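Local atomic coordinates of Cry23AA1 (Bacillus thuringiensis, PDB entry 4RHZ), a protein that binds a zinc ion, forms a binary complex with Cry37Aa1 and probably acts as a pore-forming insecticidal toxin of the aerolysin type. Residues N12-K15 / E16-A20. Residues are numbered along the deposited sequence; the frame is centred on the assembly and turned at random.
Sequences NYMK and EVYGA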
loop_
_atom_site.group_PDB
_atom_site.type_symbol
_atom_site.label_atom_id
_atom_site.label_comp_id
_atom_site.label_asym_id
_atom_site.label_seq_id
_atom_site.Cartn_x
_atom_site.Cartn_y
_atom_site.Cartn_z
ATOM N N ASN A 12 35.098 -23.084 -7.607
ATOM C CA ASN A 12 35.690 -22.309 -8.687
ATOM C C ASN A 12 37.075 -21.775 -8.279
ATOM O O ASN A 12 37.987 -21.757 -9.073
ATOM C CB ASN A 12 34.748 -21.197 -9.223
ATOM C CG ASN A 12 35.399 -20.362 -10.348
ATOM O OD1 ASN A 12 35.628 -20.832 -11.490
ATOM N ND2 ASN A 12 35.703 -19.110 -10.024
ATOM N N TYR A 13 37.193 -21.351 -7.038
ATOM C CA TYR A 13 38.413 -20.915 -6.468
ATOM C C TYR A 13 39.497 -22.034 -6.567
ATOM O O TYR A 13 40.639 -21.807 -7.063
ATOM C CB TYR A 13 38.124 -20.554 -5.027
ATOM C CG TYR A 13 39.353 -20.332 -4.190
ATOM C CD1 TYR A 13 39.896 -19.053 -4.038
ATOM C CD2 TYR A 13 39.968 -21.398 -3.526
ATOM C CE1 TYR A 13 41.013 -18.839 -3.242
ATOM C CE2 TYR A 13 41.099 -21.190 -2.712
ATOM C CZ TYR A 13 41.618 -19.923 -2.591
ATOM O OH TYR A 13 42.741 -19.719 -1.822
ATOM N N MET A 14 39.132 -23.246 -6.155
ATOM C CA MET A 14 40.081 -24.305 -6.190
ATOM C C MET A 14 40.568 -24.582 -7.604
ATOM O O MET A 14 41.728 -24.896 -7.801
ATOM C CB MET A 14 39.514 -25.588 -5.598
ATOM C CG MET A 14 39.413 -25.615 -4.106
ATOM S SD MET A 14 40.956 -25.367 -3.174
ATOM C CE MET A 14 41.628 -27.019 -3.424
ATOM N N LYS A 15 39.677 -24.569 -8.575
ATOM C CA LYS A 15 40.087 -24.853 -9.936
ATOM C C LYS A 15 40.989 -23.746 -10.472
ATOM O O LYS A 15 41.943 -24.034 -11.147
ATOM C CB LYS A 15 38.913 -25.055 -10.853
ATOM C CG LYS A 15 38.188 -26.357 -10.560
ATOM C CD LYS A 15 37.063 -26.692 -11.549
ATOM C CE LYS A 15 36.352 -27.951 -11.070
ATOM N NZ LYS A 15 35.109 -28.292 -11.847
ATOM N N GLU A 16 40.695 -22.500 -10.141
ATOM C CA GLU A 16 41.451 -21.413 -10.699
ATOM C C GLU A 16 42.818 -21.312 -10.065
ATOM O O GLU A 16 43.803 -21.032 -10.758
ATOM C CB GLU A 16 40.724 -20.060 -10.572
ATOM C CG GLU A 16 39.555 -19.966 -11.610
ATOM C CD GLU A 16 38.810 -18.637 -11.556
ATOM O OE1 GLU A 16 39.037 -17.833 -10.602
ATOM O OE2 GLU A 16 38.027 -18.383 -12.498
ATOM N N VAL A 17 42.879 -21.535 -8.759
ATOM C CA VAL A 17 44.071 -21.262 -8.038
ATOM C C VAL A 17 45.075 -22.412 -8.163
ATOM O O VAL A 17 46.278 -22.148 -8.313
ATOM C CB VAL A 17 43.776 -20.960 -6.580
ATOM C CG1 VAL A 17 45.079 -21.055 -5.719
ATOM C CG2 VAL A 17 43.111 -19.556 -6.458
ATOM N N TYR A 18 44.576 -23.651 -8.135
ATOM C CA TYR A 18 45.417 -24.843 -8.089
ATOM C C TYR A 18 45.437 -25.603 -9.390
ATOM O O TYR A 18 46.204 -26.557 -9.528
ATOM C CB TYR A 18 44.984 -25.807 -6.931
ATOM C CG TYR A 18 45.221 -25.151 -5.591
ATOM C CD1 TYR A 18 46.504 -24.907 -5.150
ATOM C CD2 TYR A 18 44.170 -24.661 -4.827
ATOM C CE1 TYR A 18 46.752 -24.247 -3.970
ATOM C CE2 TYR A 18 44.415 -23.990 -3.646
ATOM C CZ TYR A 18 45.722 -23.806 -3.211
ATOM O OH TYR A 18 46.002 -23.122 -2.050
ATOM N N GLY A 19 44.575 -25.249 -10.338
ATOM C CA GLY A 19 44.479 -26.061 -11.579
ATOM C C GLY A 19 43.790 -27.385 -11.339
ATOM O O GLY A 19 43.805 -28.250 -12.201
ATOM N N ALA A 20 43.126 -27.565 -10.183
ATOM C CA ALA A 20 42.343 -28.803 -9.958
ATOM C C ALA A 20 41.285 -28.929 -11.032
ATOM O O ALA A 20 40.817 -27.934 -11.504
ATOM C CB ALA A 20 41.680 -28.788 -8.552
HETATM O O HOH W 1 43.986 -22.235 -0.698
#
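Val-17 lays its CG2 methyl over one face of the Tyr-13 ring, 4.1 Å from the ring centroid and 17° off the normal, a CH-pi contact between residues one helical turn apart. Tyr-13 can receive it because its CG stands anti to the backbone N (chi1 168°), which swings the ring along the helix toward the C-terminal end. The other branch, Val-17 CG1, sits 3.6 Å above the plane of the Tyr-18 ring, so one beta-branched residue serves two aromatic neighbours. Both phenols reach water 1, at the edge of each ring, 3.0 Å from Tyr-13 OH and 2.6 Å from Tyr-18 OH. The tightly packed side is that of buried Met-14: its flexible chain, bent at chi2 and chi3, brings SD obliquely within 3.7 Å of Tyr-18 CD2, a Met-aromatic contact, and packs on Ala-185 and Val-187 of strand 182-190. The solvent side is looser and suits polar or charged side chains. Asn-12 ND2 gives Glu-16 OE2 a weak hydrogen bond of 3.5 Å; amide and carboxylate planes stand 67° apart, and Tyr-197 OH holds Glu-16 OE1. Extended Lys-15 passes CG 3.2 Å from Ala-20 O. Gly-19, whose positive phi suits glycine, turns the chain out of the helix, its N giving a weak last bond to Lys-15 O. This is the C-terminal end of an amphipathic alpha-helix packed against a beta-sheet.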